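Local coordinates for glycosyl hydrolases family 2, sugar binding domain protein (Bacteroides uniformis str. 3978 T3 ii, PDB 6D1P) that probably hydrolyses O-glycosidic bonds as a family 2 glycoside hydrolase, acting as a beta-glucuronidase of a human gut bacterium, at residues 271-276 / 303-308. Sequence-based numbering, arbitrary orientation.
Sequences KRPQLW and FGFRHF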
ATOM      1  N   LYS A 271      41.501  -4.562 -43.527  1.00 52.82           N
ATOM      2  CA  LYS A 271      41.546  -3.498 -44.520  1.00 50.60           C
ATOM      3  C   LYS A 271      40.133  -3.050 -44.883  1.00 49.27           C
ATOM      4  O   LYS A 271      39.192  -3.844 -44.865  1.00 50.67           O
ATOM      5  CB  LYS A 271      42.289  -3.972 -45.777  1.00 57.18           C
ATOM      6  CG  LYS A 271      43.805  -3.633 -45.847  1.00 62.14           C
ATOM      7  CD  LYS A 271      44.573  -3.753 -44.503  1.00 61.41           C
ATOM      8  CE  LYS A 271      44.661  -5.194 -43.950  1.00 55.54           C
ATOM      9  NZ  LYS A 271      45.350  -5.247 -42.616  1.00 49.78           N
ATOM     10  N   ARG A 272      40.002  -1.757 -45.238  1.00 49.11           N
ATOM     11  CA  ARG A 272      38.767  -0.982 -45.416  1.00 51.96           C
ATOM     12  C   ARG A 272      37.525  -1.649 -44.827  1.00 52.85           C
ATOM     13  O   ARG A 272      36.599  -2.000 -45.576  1.00 48.87           O
ATOM     14  CB  ARG A 272      38.525  -0.664 -46.901  1.00 52.15           C
ATOM     15  CG  ARG A 272      38.964   0.759 -47.314  1.00 58.97           C
ATOM     16  CD  ARG A 272      38.258   1.306 -48.579  1.00 65.18           C
ATOM     17  NE  ARG A 272      37.045   2.075 -48.268  1.00 74.57           N
ATOM     18  CZ  ARG A 272      36.224   2.607 -49.180  1.00 73.57           C
ATOM     19  NH1 ARG A 272      36.472   2.464 -50.483  1.00 68.08           N
ATOM     20  NH2 ARG A 272      35.153   3.290 -48.786  1.00 62.76           N
ATOM     21  N   PRO A 273      37.458  -1.805 -43.496  1.00 47.19           N
ATOM     22  CA  PRO A 273      36.295  -2.464 -42.875  1.00 48.30           C
ATOM     23  C   PRO A 273      34.969  -1.787 -43.200  1.00 41.30           C
ATOM     24  O   PRO A 273      34.895  -0.582 -43.442  1.00 42.62           O
ATOM     25  CB  PRO A 273      36.596  -2.377 -41.367  1.00 41.71           C
ATOM     26  CG  PRO A 273      37.673  -1.314 -41.234  1.00 48.64           C
ATOM     27  CD  PRO A 273      38.475  -1.431 -42.497  1.00 46.07           C
ATOM     28  N   GLN A 274      33.909  -2.589 -43.216  1.00 45.41           N
ATOM     29  CA  GLN A 274      32.566  -2.025 -43.262  1.00 45.56           C
ATOM     30  C   GLN A 274      32.342  -1.155 -42.034  1.00 38.99           C
ATOM     31  O   GLN A 274      32.573  -1.590 -40.906  1.00 34.45           O
ATOM     32  CB  GLN A 274      31.521  -3.136 -43.309  1.00 43.99           C
ATOM     33  CG  GLN A 274      31.399  -3.841 -44.637  1.00 51.85           C
ATOM     34  CD  GLN A 274      29.976  -4.295 -44.909  1.00 53.73           C
ATOM     35  OE1 GLN A 274      29.685  -5.496 -44.920  1.00 49.24           O
ATOM     36  NE2 GLN A 274      29.075  -3.328 -45.130  1.00 45.50           N
ATOM     37  N   LEU A 275      31.892   0.070 -42.251  1.00 39.00           N
ATOM     38  CA  LEU A 275      31.756   1.027 -41.165  1.00 37.41           C
ATOM     39  C   LEU A 275      30.359   0.975 -40.549  1.00 39.15           C
ATOM     40  O   LEU A 275      29.353   0.960 -41.271  1.00 35.01           O
ATOM     41  CB  LEU A 275      32.055   2.433 -41.674  1.00 33.90           C
ATOM     42  CG  LEU A 275      33.481   2.619 -42.198  1.00 39.41           C
ATOM     43  CD1 LEU A 275      33.679   4.057 -42.642  1.00 40.52           C
ATOM     44  CD2 LEU A 275      34.500   2.236 -41.146  1.00 37.63           C
ATOM     45  N   TRP A 276      30.299   0.958 -39.213  1.00 36.23           N
ATOM     46  CA  TRP A 276      29.029   1.135 -38.514  1.00 35.90           C
ATOM     47  C   TRP A 276      28.677   2.616 -38.429  1.00 32.23           C
ATOM     48  O   TRP A 276      29.510   3.445 -38.060  1.00 34.14           O
ATOM     49  CB  TRP A 276      29.090   0.536 -37.109  1.00 36.99           C
ATOM     50  CG  TRP A 276      27.755   0.522 -36.376  1.00 34.01           C
ATOM     51  CD1 TRP A 276      26.897  -0.534 -36.268  1.00 32.39           C
ATOM     52  CD2 TRP A 276      27.143   1.609 -35.653  1.00 33.88           C
ATOM     53  NE1 TRP A 276      25.790  -0.177 -35.529  1.00 33.48           N
ATOM     54  CE2 TRP A 276      25.915   1.129 -35.137  1.00 30.94           C
ATOM     55  CE3 TRP A 276      27.517   2.933 -35.382  1.00 31.57           C
ATOM     56  CZ2 TRP A 276      25.061   1.923 -34.371  1.00 30.88           C
ATOM     57  CZ3 TRP A 276      26.668   3.723 -34.624  1.00 33.93           C
ATOM     58  CH2 TRP A 276      25.451   3.214 -34.121  1.00 33.16           C
ATOM     59  N   PHE A 303      30.097  -6.157 -32.676  1.00 38.50           N
ATOM     60  CA  PHE A 303      30.852  -4.923 -32.514  1.00 38.61           C
ATOM     61  C   PHE A 303      30.833  -4.190 -33.850  1.00 40.84           C
ATOM     62  O   PHE A 303      30.223  -4.648 -34.820  1.00 40.68           O
ATOM     63  CB  PHE A 303      32.276  -5.202 -32.027  1.00 40.51           C
ATOM     64  CG  PHE A 303      33.063  -6.096 -32.937  1.00 42.14           C
ATOM     65  CD1 PHE A 303      32.973  -7.474 -32.816  1.00 43.25           C
ATOM     66  CD2 PHE A 303      33.888  -5.558 -33.911  1.00 41.58           C
ATOM     67  CE1 PHE A 303      33.694  -8.305 -33.644  1.00 47.19           C
ATOM     68  CE2 PHE A 303      34.625  -6.380 -34.746  1.00 45.05           C
ATOM     69  CZ  PHE A 303      34.527  -7.759 -34.615  1.00 49.10           C
ATOM     70  N   GLY A 304      31.504  -3.049 -33.895  1.00 38.51           N
ATOM     71  CA  GLY A 304      31.430  -2.181 -35.057  1.00 36.58           C
ATOM     72  C   GLY A 304      32.673  -1.336 -35.216  1.00 38.97           C
ATOM     73  O   GLY A 304      33.323  -0.949 -34.237  1.00 39.93           O
ATOM     74  N   PHE A 305      33.005  -1.047 -36.468  1.00 36.47           N
ATOM     75  CA  PHE A 305      34.094  -0.146 -36.810  1.00 31.31           C
ATOM     76  C   PHE A 305      33.507   1.239 -37.041  1.00 25.95           C
ATOM     77  O   PHE A 305      32.691   1.431 -37.942  1.00 35.61           O
ATOM     78  CB  PHE A 305      34.854  -0.649 -38.047  1.00 36.69           C
ATOM     79  CG  PHE A 305      35.650  -1.917 -37.799  1.00 34.58           C
ATOM     80  CD1 PHE A 305      35.097  -3.163 -38.048  1.00 36.56           C
ATOM     81  CD2 PHE A 305      36.941  -1.857 -37.300  1.00 38.46           C
ATOM     82  CE1 PHE A 305      35.816  -4.316 -37.807  1.00 36.53           C
ATOM     83  CE2 PHE A 305      37.668  -3.011 -37.066  1.00 38.76           C
ATOM     84  CZ  PHE A 305      37.102  -4.240 -37.322  1.00 37.96           C
ATOM     85  N   ARG A 306      33.913   2.201 -36.228  1.00 28.64           N
ATOM     86  CA  ARG A 306      33.460   3.564 -36.443  1.00 31.15           C
ATOM     87  C   ARG A 306      34.474   4.510 -35.827  1.00 33.41           C
ATOM     88  O   ARG A 306      35.229   4.144 -34.928  1.00 32.73           O
ATOM     89  CB  ARG A 306      32.068   3.798 -35.855  1.00 32.35           C
ATOM     90  CG  ARG A 306      31.899   3.212 -34.458  1.00 39.55           C
ATOM     91  CD  ARG A 306      31.302   4.221 -33.533  1.00 32.19           C
ATOM     92  NE  ARG A 306      31.296   3.775 -32.143  1.00 37.44           N
ATOM     93  CZ  ARG A 306      32.373   3.709 -31.364  1.00 40.88           C
ATOM     94  NH1 ARG A 306      33.571   4.021 -31.844  1.00 45.13           N
ATOM     95  NH2 ARG A 306      32.262   3.326 -30.102  1.00 36.35           N
ATOM     96  N   HIS A 307      34.487   5.733 -36.337  1.00 26.41           N
ATOM     97  CA  HIS A 307      35.402   6.751 -35.859  1.00 31.84           C
ATOM     98  C   HIS A 307      34.595   8.008 -35.626  1.00 32.55           C
ATOM     99  O   HIS A 307      33.775   8.391 -36.471  1.00 27.07           O
ATOM    100  CB  HIS A 307      36.540   7.021 -36.863  1.00 36.71           C
ATOM    101  CG  HIS A 307      37.414   8.176 -36.484  1.00 37.49           C
ATOM    102  ND1 HIS A 307      37.000   9.489 -36.587  1.00 32.18           N
ATOM    103  CD2 HIS A 307      38.676   8.216 -35.993  1.00 38.97           C
ATOM    104  CE1 HIS A 307      37.971  10.286 -36.176  1.00 34.47           C
ATOM    105  NE2 HIS A 307      38.997   9.539 -35.805  1.00 36.35           N
ATOM    106  N   PHE A 308      34.829   8.651 -34.487  1.00 32.49           N
ATOM    107  CA  PHE A 308      34.040   9.821 -34.158  1.00 32.38           C
ATOM    108  C   PHE A 308      34.908  10.787 -33.380  1.00 28.57           C
ATOM    109  O   PHE A 308      35.923  10.410 -32.797  1.00 28.40           O
ATOM    110  CB  PHE A 308      32.765   9.453 -33.375  1.00 30.50           C
ATOM    111  CG  PHE A 308      33.025   8.929 -31.993  1.00 32.13           C
ATOM    112  CD1 PHE A 308      33.001   9.784 -30.895  1.00 32.44           C
ATOM    113  CD2 PHE A 308      33.277   7.580 -31.782  1.00 32.20           C
ATOM    114  CE1 PHE A 308      33.222   9.302 -29.596  1.00 33.01           C
ATOM    115  CE2 PHE A 308      33.510   7.089 -30.501  1.00 34.65           C
ATOM    116  CZ  PHE A 308      33.475   7.953 -29.403  1.00 36.15           C
TER
HETATM  117  O   HOH W   1      30.928  -2.392 -38.235  1.00 37.08           O
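Backbone polar contacts tie residues 271-276 to 303-308 first. Trp276 N donates to Phe305 O at 2.7 Å, with 152° at the hydrogen, and it meets that oxygen in the carbonyl plane. The same oxygen also receives a CA-H...O contact from Leu275 CA at 3.4 Å. On the other side of Leu275, a water bridges the two segments, donating to Gln274 O and accepting from Phe305 N.

Apolar packing centres on Phe305. Its CG stands beside the backbone N and anti to the carbonyl carbon (chi1 -69°), which turns one ring face to Pro273, the two side chains crossing at about a right angle. Pro273 CB makes a CH-pi contact over that face, 3.9 Å from the ring centroid and 20° off its normal, while Pro273 CG lies over the CG-CD2 side. Tyr284 meets the same ring edge-to-face, and Ala211 and Ile222 add strand contacts. An alanine in place of Phe305 would remove both ring contacts, which would probably loosen the packing of Pro273 against the sandwich.

Around Trp276, Arg306 CB sits 3.4 Å from Trp276 O, and Gly304 CA comes 4.1 Å from Trp276 CB. The polar ends hydrogen-bond into the TIM-barrel region, Trp276 NE1 to Asp377 O and Arg306 NE to Pro418 O.

Here two loops of the family 2 beta-sandwich domain meet at its join with the barrel: the first leads back into the sandwich at strand 284-292, while the second carries the chain toward the TIM barrel.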